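PDB 6I1A: rutinosidase from Aspergillus niger, which hydrolyses rutin to release the disaccharide rutinose, and is probably related in activity to the exo-1,3-beta-glucanases that remove glucose from beta-glucan chains. Local coordinates for residues A[69-74]-A[114-119]; A[75-80]-A[121-126]; A[278-283]-A[304-309]. All blocks are in the same frame, centred on the assembly; numbering follows the deposited sequence.

Interaction 1. Residues A[69-74]-A[114-119]; sequences HRYATL and TAYLKE. Unlike the reference sequence in segment 69-74: Leu74 (reference Trp).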
ATOM      1  N   HIS A  69      17.821 -14.863  33.730  1.00 18.24           N
ATOM      2  CA  HIS A  69      19.198 -15.054  33.219  1.00 19.79           C
ATOM      3  C   HIS A  69      19.366 -14.255  31.914  1.00 18.10           C
ATOM      4  O   HIS A  69      20.383 -13.570  31.735  1.00 19.36           O
ATOM      5  CB  HIS A  69      19.497 -16.547  33.023  1.00 19.93           C
ATOM      6  CG  HIS A  69      20.837 -16.755  32.416  1.00 22.55           C
ATOM      7  ND1 HIS A  69      21.993 -16.607  33.155  1.00 30.42           N
ATOM      8  CD2 HIS A  69      21.208 -16.990  31.139  1.00 26.00           C
ATOM      9  CE1 HIS A  69      23.035 -16.845  32.374  1.00 25.94           C
ATOM     10  NE2 HIS A  69      22.598 -17.065  31.140  1.00 29.58           N
ATOM     11  N   ARG A  70      18.390 -14.330  31.010  1.00 17.30           N
ATOM     12  CA  ARG A  70      18.453 -13.542  29.760  1.00 15.58           C
ATOM     13  C   ARG A  70      18.454 -12.051  30.063  1.00 15.34           C
ATOM     14  O   ARG A  70      19.211 -11.290  29.406  1.00 16.73           O
ATOM     15  CB  ARG A  70      17.287 -13.935  28.863  1.00 16.45           C
ATOM     16  CG  ARG A  70      17.330 -13.264  27.481  1.00 17.89           C
ATOM     17  CD  ARG A  70      16.380 -13.890  26.501  1.00 18.23           C
ATOM     18  NE  ARG A  70      16.331 -13.251  25.205  1.00 17.66           N
ATOM     19  CZ  ARG A  70      17.137 -13.511  24.163  1.00 20.14           C
ATOM     20  NH1 ARG A  70      18.126 -14.397  24.314  1.00 19.15           N
ATOM     21  NH2 ARG A  70      16.993 -12.865  23.025  1.00 18.13           N
ATOM     22  N   TYR A  71      17.580 -11.590  30.958  1.00 15.68           N
ATOM     23  CA  TYR A  71      17.584 -10.150  31.336  1.00 16.39           C
ATOM     24  C   TYR A  71      18.983  -9.685  31.766  1.00 16.54           C
ATOM     25  O   TYR A  71      19.469  -8.608  31.450  1.00 17.46           O
ATOM     26  CB  TYR A  71      16.579  -9.813  32.445  1.00 16.24           C
ATOM     27  CG  TYR A  71      15.151 -10.261  32.205  1.00 15.33           C
ATOM     28  CD1 TYR A  71      14.619 -10.328  30.923  1.00 15.04           C
ATOM     29  CD2 TYR A  71      14.285 -10.443  33.256  1.00 15.87           C
ATOM     30  CE1 TYR A  71      13.336 -10.764  30.671  1.00 14.30           C
ATOM     31  CE2 TYR A  71      12.975 -10.797  33.035  1.00 15.20           C
ATOM     32  CZ  TYR A  71      12.467 -10.925  31.745  1.00 14.47           C
ATOM     33  OH  TYR A  71      11.166 -11.306  31.538  1.00 14.98           O
ATOM     34  N   ALA A  72      19.616 -10.516  32.599  1.00 18.07           N
ATOM     35  CA  ALA A  72      20.928 -10.160  33.164  1.00 18.56           C
ATOM     36  C   ALA A  72      22.057 -10.244  32.143  1.00 19.09           C
ATOM     37  O   ALA A  72      23.066  -9.549  32.377  1.00 23.38           O
ATOM     38  CB  ALA A  72      21.156 -11.118  34.325  1.00 19.60           C
ATOM     39  N   THR A  73      21.936 -10.991  31.071  1.00 19.99           N
ATOM     40  CA  THR A  73      23.080 -11.283  30.192  1.00 20.43           C
ATOM     41  C   THR A  73      22.950 -10.777  28.762  1.00 22.39           C
ATOM     42  O   THR A  73      23.995 -10.501  28.163  1.00 21.94           O
ATOM     43  CB  THR A  73      23.359 -12.771  30.177  1.00 20.20           C
ATOM     44  OG1 THR A  73      22.228 -13.467  29.671  1.00 23.39           O
ATOM     45  CG2 THR A  73      23.799 -13.267  31.538  1.00 23.78           C
ATOM     46  N   LEU A  74      21.765 -10.620  28.200  1.00 19.76           N
ATOM     47  CA  LEU A  74      21.680 -10.326  26.743  1.00 19.16           C
ATOM     48  C   LEU A  74      22.164  -8.911  26.448  1.00 18.55           C
ATOM     49  O   LEU A  74      22.889  -8.698  25.462  1.00 19.77           O
ATOM     50  CB  LEU A  74      20.244 -10.490  26.252  1.00 20.44           C
ATOM     51  CG  LEU A  74      20.055 -10.295  24.744  1.00 22.67           C
ATOM     52  CD1 LEU A  74      20.580 -11.493  23.931  1.00 23.21           C
ATOM     53  CD2 LEU A  74      18.604 -10.067  24.372  1.00 24.33           C
ATOM     54  N   THR A 114      12.347  -4.269  35.523  1.00 15.18           N
ATOM     55  CA  THR A 114      12.552  -2.806  35.630  1.00 16.14           C
ATOM     56  C   THR A 114      13.885  -2.525  36.360  1.00 15.93           C
ATOM     57  O   THR A 114      14.418  -1.435  36.207  1.00 16.42           O
ATOM     58  CB  THR A 114      11.368  -2.098  36.312  1.00 16.72           C
ATOM     59  OG1 THR A 114      11.210  -2.627  37.632  1.00 18.68           O
ATOM     60  CG2 THR A 114      10.097  -2.214  35.494  1.00 18.37           C
ATOM     61  N   ALA A 115      14.388  -3.459  37.149  1.00 17.82           N
ATOM     62  CA  ALA A 115      15.716  -3.275  37.765  1.00 16.93           C
ATOM     63  C   ALA A 115      16.786  -3.308  36.672  1.00 16.00           C
ATOM     64  O   ALA A 115      17.717  -2.478  36.696  1.00 17.13           O
ATOM     65  CB  ALA A 115      15.992  -4.347  38.792  1.00 16.57           C
ATOM     66  N   TYR A 116      16.672  -4.230  35.744  1.00 15.39           N
ATOM     67  CA  TYR A 116      17.647  -4.292  34.620  1.00 16.24           C
ATOM     68  C   TYR A 116      17.487  -3.082  33.720  1.00 17.22           C
ATOM     69  O   TYR A 116      18.479  -2.537  33.212  1.00 17.37           O
ATOM     70  CB  TYR A 116      17.506  -5.618  33.882  1.00 17.22           C
ATOM     71  CG  TYR A 116      17.930  -6.812  34.692  1.00 19.46           C
ATOM     72  CD1 TYR A 116      19.270  -6.999  35.001  1.00 23.69           C
ATOM     73  CD2 TYR A 116      17.005  -7.712  35.161  1.00 18.86           C
ATOM     74  CE1 TYR A 116      19.675  -8.071  35.777  1.00 23.45           C
ATOM     75  CE2 TYR A 116      17.403  -8.794  35.937  1.00 22.65           C
ATOM     76  CZ  TYR A 116      18.744  -8.961  36.250  1.00 25.05           C
ATOM     77  OH  TYR A 116      19.178 -10.006  37.042  1.00 27.95           O
ATOM     78  N   LEU A 117      16.240  -2.674  33.471  1.00 16.24           N
ATOM     79  CA  LEU A 117      15.962  -1.481  32.664  1.00 16.94           C
ATOM     80  C   LEU A 117      16.654  -0.271  33.315  1.00 16.77           C
ATOM     81  O   LEU A 117      17.318   0.536  32.622  1.00 16.98           O
ATOM     82  CB  LEU A 117      14.437  -1.287  32.556  1.00 18.11           C
ATOM     83  CG  LEU A 117      14.046  -0.422  31.353  1.00 25.78           C
ATOM     84  CD1 LEU A 117      12.543  -0.595  31.038  1.00 28.54           C
ATOM     85  CD2 LEU A 117      14.380   1.018  31.583  1.00 26.94           C
ATOM     86  N   LYS A 118      16.478  -0.082  34.617  1.00 16.91           N
ATOM     87  CA  LYS A 118      17.109   1.039  35.320  1.00 16.53           C
ATOM     88  C   LYS A 118      18.658   0.975  35.264  1.00 15.58           C
ATOM     89  O   LYS A 118      19.265   2.027  35.005  1.00 16.35           O
ATOM     90  CB  LYS A 118      16.648   0.982  36.755  1.00 19.42           C
ATOM     91  CG  LYS A 118      17.276   2.125  37.550  1.00 20.56           C
ATOM     92  CD  LYS A 118      16.708   2.300  38.966  1.00 25.70           C
ATOM     93  CE  LYS A 118      17.502   3.324  39.744  1.00 26.31           C
ATOM     94  NZ  LYS A 118      17.531   4.650  39.081  1.00 25.67           N
ATOM     95  N   GLU A 119      19.244  -0.213  35.419  1.00 16.58           N
ATOM     96  CA  GLU A 119      20.746  -0.304  35.378  1.00 20.25           C
ATOM     97  C   GLU A 119      21.253   0.171  34.008  1.00 17.85           C
ATOM     98  O   GLU A 119      22.191   1.019  33.922  1.00 17.40           O
ATOM     99  CB  GLU A 119      21.217  -1.725  35.643  1.00 24.28           C
ATOM    100  CG  GLU A 119      22.719  -1.719  35.813  1.00 33.00           C
ATOM    101  CD  GLU A 119      23.482  -2.975  35.454  1.00 47.16           C
ATOM    102  OE1 GLU A 119      23.525  -3.315  34.239  1.00 47.81           O
ATOM    103  OE2 GLU A 119      24.106  -3.556  36.386  1.00 49.33           O
TER

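Interaction 2. Residues A[75-80]-A[121-126]; sequences ITKADI and ADYAIK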
ATOM      1  N   ILE A  75      21.699  -7.928  27.229  1.00 17.78           N
ATOM      2  CA  ILE A  75      22.080  -6.497  27.065  1.00 18.23           C
ATOM      3  C   ILE A  75      22.816  -6.057  28.298  1.00 20.54           C
ATOM      4  O   ILE A  75      22.264  -6.098  29.408  1.00 20.58           O
ATOM      5  CB  ILE A  75      20.883  -5.566  26.765  1.00 17.64           C
ATOM      6  CG1 ILE A  75      20.162  -6.010  25.499  1.00 19.21           C
ATOM      7  CG2 ILE A  75      21.314  -4.102  26.749  1.00 19.00           C
ATOM      8  CD1 ILE A  75      20.937  -5.871  24.212  1.00 18.57           C
ATOM      9  N   THR A  76      24.073  -5.640  28.142  1.00 20.96           N
ATOM     10  CA  THR A  76      24.892  -5.179  29.267  1.00 20.31           C
ATOM     11  C   THR A  76      25.477  -3.814  28.970  1.00 20.83           C
ATOM     12  O   THR A  76      25.280  -3.232  27.904  1.00 19.72           O
ATOM     13  CB  THR A  76      26.002  -6.207  29.566  1.00 23.14           C
ATOM     14  OG1 THR A  76      26.911  -6.088  28.470  1.00 24.06           O
ATOM     15  CG2 THR A  76      25.477  -7.614  29.729  1.00 24.79           C
ATOM     16  N   LYS A  77      26.194  -3.254  29.917  1.00 20.35           N
ATOM     17  CA  LYS A  77      26.871  -1.958  29.709  1.00 20.03           C
ATOM     18  C   LYS A  77      27.808  -2.021  28.504  1.00 20.13           C
ATOM     19  O   LYS A  77      27.921  -1.010  27.795  1.00 19.08           O
ATOM     20  CB  LYS A  77      27.611  -1.591  30.986  1.00 22.97           C
ATOM     21  CG  LYS A  77      26.689  -1.200  32.114  1.00 28.63           C
ATOM     22  CD  LYS A  77      27.465  -0.998  33.360  1.00 31.66           C
ATOM     23  CE  LYS A  77      26.559  -0.739  34.526  1.00 39.60           C
ATOM     24  NZ  LYS A  77      27.409  -0.453  35.696  1.00 45.23           N
ATOM     25  N   ALA A  78      28.443  -3.172  28.251  1.00 19.21           N
ATOM     26  CA  ALA A  78      29.314  -3.360  27.074  1.00 19.70           C
ATOM     27  C   ALA A  78      28.517  -3.081  25.783  1.00 17.49           C
ATOM     28  O   ALA A  78      29.108  -2.456  24.874  1.00 17.92           O
ATOM     29  CB  ALA A  78      29.881  -4.772  27.054  1.00 22.64           C
ATOM     30  N   ASP A  79      27.260  -3.552  25.710  1.00 17.99           N
ATOM     31  CA  ASP A  79      26.409  -3.264  24.534  1.00 16.72           C
ATOM     32  C   ASP A  79      26.190  -1.764  24.402  1.00 15.60           C
ATOM     33  O   ASP A  79      26.291  -1.173  23.273  1.00 15.15           O
ATOM     34  CB  ASP A  79      25.088  -4.026  24.586  1.00 17.26           C
ATOM     35  CG  ASP A  79      25.327  -5.508  24.524  1.00 22.20           C
ATOM     36  OD1 ASP A  79      25.745  -6.000  23.442  1.00 22.81           O
ATOM     37  OD2 ASP A  79      25.154  -6.178  25.558  1.00 20.75           O
ATOM     38  N   ILE A  80      25.906  -1.061  25.490  1.00 14.95           N
ATOM     39  CA  ILE A  80      25.707   0.401  25.435  1.00 15.63           C
ATOM     40  C   ILE A  80      26.965   1.099  24.939  1.00 15.53           C
ATOM     41  O   ILE A  80      26.900   2.014  24.142  1.00 15.74           O
ATOM     42  CB  ILE A  80      25.234   0.958  26.787  1.00 16.58           C
ATOM     43  CG1 ILE A  80      24.020   0.160  27.290  1.00 15.81           C
ATOM     44  CG2 ILE A  80      24.974   2.455  26.721  1.00 16.87           C
ATOM     45  CD1 ILE A  80      22.904  -0.062  26.278  1.00 16.88           C
ATOM     46  N   ALA A 121      19.503   1.964  31.540  1.00 14.80           N
ATOM     47  CA  ALA A 121      19.104   3.343  31.234  1.00 15.82           C
ATOM     48  C   ALA A 121      19.997   4.323  32.001  1.00 15.10           C
ATOM     49  O   ALA A 121      20.462   5.333  31.411  1.00 16.45           O
ATOM     50  CB  ALA A 121      17.621   3.521  31.570  1.00 16.96           C
ATOM     51  N   ASP A 122      20.197   4.065  33.298  1.00 17.29           N
ATOM     52  CA  ASP A 122      21.018   4.997  34.122  1.00 18.45           C
ATOM     53  C   ASP A 122      22.442   5.058  33.536  1.00 16.72           C
ATOM     54  O   ASP A 122      22.983   6.175  33.481  1.00 17.84           O
ATOM     55  CB  ASP A 122      21.115   4.538  35.558  1.00 19.25           C
ATOM     56  CG  ASP A 122      19.865   4.766  36.403  1.00 24.51           C
ATOM     57  OD1 ASP A 122      18.876   5.221  35.838  1.00 21.79           O
ATOM     58  OD2 ASP A 122      19.849   4.306  37.547  1.00 23.60           O
ATOM     59  N   TYR A 123      22.979   3.925  33.104  1.00 16.31           N
ATOM     60  CA  TYR A 123      24.358   3.893  32.549  1.00 16.85           C
ATOM     61  C   TYR A 123      24.394   4.721  31.276  1.00 16.15           C
ATOM     62  O   TYR A 123      25.305   5.551  31.014  1.00 17.03           O
ATOM     63  CB  TYR A 123      24.812   2.462  32.311  1.00 16.71           C
ATOM     64  CG  TYR A 123      26.203   2.423  31.727  1.00 17.53           C
ATOM     65  CD1 TYR A 123      27.312   2.662  32.521  1.00 19.13           C
ATOM     66  CD2 TYR A 123      26.423   2.206  30.373  1.00 17.01           C
ATOM     67  CE1 TYR A 123      28.603   2.678  31.976  1.00 20.27           C
ATOM     68  CE2 TYR A 123      27.688   2.174  29.823  1.00 17.90           C
ATOM     69  CZ  TYR A 123      28.783   2.450  30.627  1.00 18.66           C
ATOM     70  OH  TYR A 123      30.061   2.409  30.114  1.00 20.92           O
ATOM     71  N   ALA A 124      23.416   4.504  30.392  1.00 15.34           N
ATOM     72  CA  ALA A 124      23.325   5.220  29.111  1.00 15.40           C
ATOM     73  C   ALA A 124      23.164   6.729  29.302  1.00 15.09           C
ATOM     74  O   ALA A 124      23.736   7.535  28.549  1.00 16.40           O
ATOM     75  CB  ALA A 124      22.216   4.616  28.275  1.00 14.27           C
ATOM     76  N   ILE A 125      22.349   7.153  30.284  1.00 16.28           N
ATOM     77  CA  ILE A 125      22.124   8.577  30.547  1.00 15.61           C
ATOM     78  C   ILE A 125      23.388   9.178  31.174  1.00 15.54           C
ATOM     79  O   ILE A 125      23.840  10.219  30.677  1.00 17.02           O
ATOM     80  CB  ILE A 125      20.900   8.717  31.484  1.00 16.59           C
ATOM     81  CG1 ILE A 125      19.600   8.346  30.759  1.00 16.09           C
ATOM     82  CG2 ILE A 125      20.796  10.119  32.014  1.00 18.64           C
ATOM     83  CD1 ILE A 125      18.463   7.998  31.716  1.00 17.58           C
ATOM     84  N   LYS A 126      23.878   8.562  32.226  1.00 17.00           N
ATOM     85  CA  LYS A 126      25.046   9.158  32.949  1.00 17.67           C
ATOM     86  C   LYS A 126      26.273   9.204  32.048  1.00 18.27           C
ATOM     87  O   LYS A 126      26.998  10.247  32.055  1.00 20.12           O
ATOM     88  CB  LYS A 126      25.352   8.331  34.185  1.00 20.15           C
TER

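Interaction 3. Residues A[278-283]-A[304-309]; sequences ENLPEY and WAIQAT. With EDO (1,2-ethanediol), chain S.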
ATOM      1  N   GLU A 278      18.453  -3.839  -4.000  1.00 15.51           N
ATOM      2  CA  GLU A 278      18.821  -2.815  -4.989  1.00 15.71           C
ATOM      3  C   GLU A 278      17.872  -1.633  -4.914  1.00 14.85           C
ATOM      4  O   GLU A 278      18.344  -0.489  -4.999  1.00 15.42           O
ATOM      5  CB  GLU A 278      18.810  -3.417  -6.398  1.00 19.49           C
ATOM      6  CG  GLU A 278      19.247  -2.425  -7.470  1.00 25.45           C
ATOM      7  CD  GLU A 278      20.675  -1.925  -7.260  1.00 31.74           C
ATOM      8  OE1 GLU A 278      21.504  -2.766  -6.939  1.00 39.51           O
ATOM      9  OE2 GLU A 278      20.922  -0.679  -7.278  1.00 48.62           O
ATOM     10  N   ASN A 279      16.560  -1.869  -4.798  1.00 13.61           N
ATOM     11  CA  ASN A 279      15.568  -0.780  -4.881  1.00 14.75           C
ATOM     12  C   ASN A 279      15.139  -0.279  -3.498  1.00 13.51           C
ATOM     13  O   ASN A 279      14.289   0.643  -3.436  1.00 14.28           O
ATOM     14  CB  ASN A 279      14.358  -1.183  -5.733  1.00 15.54           C
ATOM     15  CG  ASN A 279      13.458  -2.200  -5.117  1.00 15.45           C
ATOM     16  OD1 ASN A 279      13.431  -2.362  -3.885  1.00 14.43           O
ATOM     17  ND2 ASN A 279      12.689  -2.899  -5.936  1.00 16.11           N
ATOM     18  N   LEU A 280      15.735  -0.830  -2.432  1.00 13.37           N
ATOM     19  CA  LEU A 280      15.234  -0.493  -1.071  1.00 12.88           C
ATOM     20  C   LEU A 280      15.223   1.003  -0.865  1.00 13.55           C
ATOM     21  O   LEU A 280      14.294   1.527  -0.235  1.00 13.60           O
ATOM     22  CB  LEU A 280      16.091  -1.184  -0.028  1.00 12.68           C
ATOM     23  CG  LEU A 280      15.427  -1.193   1.356  1.00 13.43           C
ATOM     24  CD1 LEU A 280      14.346  -2.241   1.421  1.00 15.50           C
ATOM     25  CD2 LEU A 280      16.438  -1.394   2.453  1.00 12.82           C
ATOM     26  N   PRO A 281      16.236   1.815  -1.256  1.00 12.71           N
ATOM     27  CA  PRO A 281      16.164   3.249  -0.981  1.00 13.86           C
ATOM     28  C   PRO A 281      14.942   3.949  -1.581  1.00 12.79           C
ATOM     29  O   PRO A 281      14.525   4.992  -1.054  1.00 13.90           O
ATOM     30  CB  PRO A 281      17.504   3.807  -1.523  1.00 14.96           C
ATOM     31  CG  PRO A 281      18.403   2.576  -1.500  1.00 13.98           C
ATOM     32  CD  PRO A 281      17.521   1.410  -1.870  1.00 13.71           C
ATOM     33  N   GLU A 282      14.411   3.421  -2.688  1.00 13.38           N
ATOM     34  CA  GLU A 282      13.173   3.930  -3.300  1.00 14.05           C
ATOM     35  C   GLU A 282      11.989   3.714  -2.372  1.00 13.01           C
ATOM     36  O   GLU A 282      11.153   4.643  -2.208  1.00 14.46           O
ATOM     37  CB  GLU A 282      12.918   3.277  -4.656  1.00 16.12           C
ATOM     38  CG  GLU A 282      13.981   3.602  -5.672  1.00 19.54           C
ATOM     39  CD  GLU A 282      13.949   2.683  -6.889  1.00 27.94           C
ATOM     40  OE1 GLU A 282      12.923   2.118  -7.189  1.00 25.29           O
ATOM     41  OE2 GLU A 282      15.039   2.440  -7.436  1.00 38.32           O
ATOM     42  N   TYR A 283      11.932   2.564  -1.769  1.00 13.16           N
ATOM     43  CA  TYR A 283      10.821   2.221  -0.824  1.00 12.95           C
ATOM     44  C   TYR A 283      10.963   3.051   0.450  1.00 11.87           C
ATOM     45  O   TYR A 283       9.957   3.538   1.042  1.00 11.71           O
ATOM     46  CB  TYR A 283      10.784   0.732  -0.517  1.00 13.96           C
ATOM     47  CG  TYR A 283      10.135  -0.090  -1.601  1.00 12.82           C
ATOM     48  CD1 TYR A 283      10.842  -0.554  -2.691  1.00 15.43           C
ATOM     49  CD2 TYR A 283       8.786  -0.355  -1.554  1.00 14.82           C
ATOM     50  CE1 TYR A 283      10.229  -1.230  -3.724  1.00 15.68           C
ATOM     51  CE2 TYR A 283       8.160  -1.083  -2.563  1.00 15.00           C
ATOM     52  CZ  TYR A 283       8.893  -1.550  -3.633  1.00 16.05           C
ATOM     53  OH  TYR A 283       8.286  -2.216  -4.694  1.00 16.72           O
ATOM     54  N   TRP A 304      12.466   0.076  12.154  1.00 10.79           N
ATOM     55  CA  TRP A 304      12.715  -0.209  10.725  1.00 11.21           C
ATOM     56  C   TRP A 304      13.858  -1.189  10.638  1.00 11.49           C
ATOM     57  O   TRP A 304      14.616  -1.396  11.606  1.00 10.72           O
ATOM     58  CB  TRP A 304      13.002   1.075   9.919  1.00 10.52           C
ATOM     59  CG  TRP A 304      14.363   1.656  10.181  1.00 11.08           C
ATOM     60  CD1 TRP A 304      14.857   2.227  11.310  1.00 11.98           C
ATOM     61  CD2 TRP A 304      15.454   1.669   9.221  1.00 11.34           C
ATOM     62  NE1 TRP A 304      16.153   2.649  11.102  1.00 12.66           N
ATOM     63  CE2 TRP A 304      16.549   2.311   9.841  1.00 11.96           C
ATOM     64  CE3 TRP A 304      15.570   1.218   7.899  1.00 13.85           C
ATOM     65  CZ2 TRP A 304      17.737   2.538   9.146  1.00 14.90           C
ATOM     66  CZ3 TRP A 304      16.753   1.454   7.213  1.00 14.58           C
ATOM     67  CH2 TRP A 304      17.795   2.086   7.869  1.00 14.07           C
ATOM     68  N   ALA A 305      13.997  -1.818   9.468  1.00 11.74           N
ATOM     69  CA  ALA A 305      15.114  -2.704   9.170  1.00 11.77           C
ATOM     70  C   ALA A 305      15.253  -2.799   7.667  1.00 11.81           C
ATOM     71  O   ALA A 305      14.323  -2.497   6.960  1.00 12.50           O
ATOM     72  CB  ALA A 305      14.956  -4.049   9.830  1.00 12.72           C
ATOM     73  N   ILE A 306      16.414  -3.290   7.203  1.00 12.86           N
ATOM     74  CA  ILE A 306      16.757  -3.287   5.743  1.00 12.63           C
ATOM     75  C   ILE A 306      16.394  -4.571   5.029  1.00 13.83           C
ATOM     76  O   ILE A 306      16.630  -4.606   3.792  1.00 13.28           O
ATOM     77  CB  ILE A 306      18.238  -2.946   5.523  1.00 12.83           C
ATOM     78  CG1 ILE A 306      19.163  -3.976   6.117  1.00 14.32           C
ATOM     79  CG2 ILE A 306      18.523  -1.553   5.962  1.00 13.70           C
ATOM     80  CD1 ILE A 306      20.588  -3.872   5.529  1.00 14.29           C
ATOM     81  N   GLN A 307      15.878  -5.626   5.650  1.00 12.66           N
ATOM     82  CA  GLN A 307      15.524  -6.831   4.884  1.00 12.90           C
ATOM     83  C   GLN A 307      14.430  -6.504   3.885  1.00 13.72           C
ATOM     84  O   GLN A 307      13.366  -5.919   4.233  1.00 13.69           O
ATOM     85  CB  GLN A 307      15.095  -7.971   5.783  1.00 13.38           C
ATOM     86  CG  GLN A 307      14.779  -9.233   4.956  1.00 14.01           C
ATOM     87  CD  GLN A 307      14.216 -10.385   5.738  1.00 15.37           C
ATOM     88  OE1 GLN A 307      14.418 -10.502   6.962  1.00 15.27           O
ATOM     89  NE2 GLN A 307      13.518 -11.276   5.047  1.00 17.67           N
ATOM     90  N   ALA A 308      14.694  -6.846   2.611  1.00 13.79           N
ATOM     91  CA  ALA A 308      13.700  -6.757   1.517  1.00 13.74           C
ATOM     92  C   ALA A 308      12.917  -8.056   1.321  1.00 13.53           C
ATOM     93  O   ALA A 308      13.255  -9.105   1.888  1.00 14.95           O
ATOM     94  CB  ALA A 308      14.448  -6.382   0.257  1.00 14.62           C
ATOM     95  N   THR A 309      11.837  -7.993   0.545  1.00 14.27           N
ATOM     96  CA  THR A 309      11.001  -9.170   0.289  1.00 14.27           C
ATOM     97  C   THR A 309      11.733 -10.136  -0.648  1.00 17.44           C
ATOM     98  O   THR A 309      11.667 -11.358  -0.413  1.00 17.92           O
ATOM     99  CB  THR A 309       9.642  -8.748  -0.252  1.00 14.90           C
ATOM    100  OG1 THR A 309       8.959  -7.955   0.742  1.00 15.60           O
ATOM    101  CG2 THR A 309       8.793  -9.956  -0.590  1.00 16.53           C
TER
HETATM  102  C1  EDO S 417       8.994   2.085  -4.378  1.00 28.20           C
HETATM  103  O1  EDO S 417       8.052   3.149  -4.383  1.00 36.35           O
HETATM  104  C2  EDO S 417       9.345   1.647  -5.733  1.00 28.74           C
HETATM  105  O2  EDO S 417      10.246   2.462  -6.378  1.00 32.33           O

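Interaction 1. Residues A[69-74]-A[114-119]
Tyr116 reaches across from helix 113-128 and lays one face of its ring against the backbone and first side-chain carbons of Tyr71 and Ala72. The contact is made by packing. The carbonyl carbon of Tyr71 sits over the centre of the Tyr116 ring, 4.1 Å above its plane, and Ala72 N lies over the same face nearer the rim. Around these, Tyr71 CB meets Tyr116 CD2 at 3.5 Å, while on the far part of the ring Ala72 CA approaches Tyr116 CE1 at 3.6 Å and Ala72 CB comes to 3.5 Å from Tyr116 OH. Tyr116 CG stands beside the backbone N (chi1 -68°), which directs the ring towards the turn of helix 63-73 that holds Tyr71 and Ala72. Of the Tyr71 side chain, CB makes the closest contact; its ring turns off to pack on Leu31, Gln33 and Tyr109.

The hydrogen bonds present are internal to the segments and none joins the two. Arg70 O receives both Thr73 N and Leu74 N, the latter at 2.9 Å, and Thr73 OG1 donates to His69 O at 2.8 Å from above the carbonyl plane, 36° out of it. Tyr71 O, although it lies over the Tyr116 ring, has its polar partner in the indole NE1 of Trp30, while the Arg70 guanidinium makes a salt bridge to Asp38.

The CA atoms of Tyr71 and Tyr116 are 6.7 Å apart, and the Tyr116 ring fills the contact between the helices. The arrangement packs helix 63-73, part of the long connection from strand 22-26 to strand 90-95, against helix 113-128, the crossover from strand 90-95 to strand 131-136 in the TIM barrel of glycoside hydrolase family 5.

Interaction 2. Residues A[75-80]-A[121-126]
The charged side chain of Lys77 makes its contact with Tyr123 through carbon: its methylene groups run across one face of the phenol ring, and CG forms a CH-pi interaction with it. Lys77 CG stands 3.8 Å from the centroid of the Tyr123 ring and only 17° off the ring normal. Beyond CG the lysine is fully extended, and Lys77 CD follows the ring, passing 3.8 Å from Tyr123 CD1, before CE continues towards Glu119. With CG opposite the backbone N (chi1 179°), the ring of Tyr123 is sent out towards helix 77-85.

Ile80 addresses the same ring from a different direction. Its CB lies in the plane of the ring, at the edge, and Ile80 CG2 is 3.9 Å from Tyr123 CD2. That methyl, Ile80 CG2, also touches Ala124 CB at 3.8 Å, thereby reaching two successive residues of helix 113-128. Further inward, Leu91 of strand 90-95 meets both Ile80 and Ala124.

The start of helix 77-85 is fixed by a capping box between Thr76 and Asp79. Thr76 N donates to the anti lone pair of Asp79 OD2 at 2.9 Å, whereas the return bond from Ala78 N to Thr76 OG1 is weak.

No hydrogen bond joins the two segments, but one residue beyond 75-80 the phenol hydroxyl of Tyr123 is held by Asp81 of the same helix. A single tyrosine thus ties helix 113-128 to helix 77-85 in two ways, by apolar and CH-pi contact at its ring and by a polar bond at its hydroxyl.

Interaction 3. Residues A[278-283]-A[304-309]
One helical turn after Leu280, the residue that meets Ile306, the ring of Tyr283 has a 1,2-ethanediol molecule on one face, with its C1 over the ring centre and 3.4 Å above the plane; the carbonyl oxygen of Asn279 lies at the ring edge, in plane. The diol, probably from the crystallisation liquor, donates through O2 to Glu282 OE1 at 2.8 Å and is also hydrogen-bonded to Gln249 of the second subunit, whose Tyr247 packs on Tyr283. The indole of Trp304, in the strand, makes edge-to-face contacts with Trp328 and Tyr337.

Helix 280-290 is the crossover of a beta-alpha-beta unit, running between strands 261-269 and 299-308 of the TIM barrel, and the contact itself seats the first turn of that helix on the strand that follows it. Leu280 carries the contact. Its CG is turned opposite the backbone N (chi1 -165°), sending both methyls to the strand: Leu280 CD2 lies 3.5 Å from Ile306 O and 3.9 Å from Ile306 CB, while Leu280 CD1 reaches Ala308 CB more loosely, at 4.3 Å.

Ile306 meets the leucine with its backbone and CB, the remainder of its side chain leading away; CG1 is wedged between the backbone N and the carbonyl carbon (chi1 64°). Tyr269 and Asn320 also touch Leu280, and Ile306 N is hydrogen-bonded to Tyr337 OH.

From the N terminus, segments 69-74 and 75-80 follow one another directly, covering the end of helix 63-73 and the start of helix 77-85. The chain then passes through strand 90-95 and returns along helix 113-128, where residues 114-119 close interaction 1 and residues 121-126 close interaction 2. The two loops therefore cross, and one helix is joined to two consecutive ones; the contacts meet where Glu119 packs on Lys77. Interaction 3 opens much later and closes a shorter loop of 20 residues, between helix 280-290 and strand 299-308. Its centre lies about 32 Å from that of interaction 1, across the chain's centre, in another sector of the barrel.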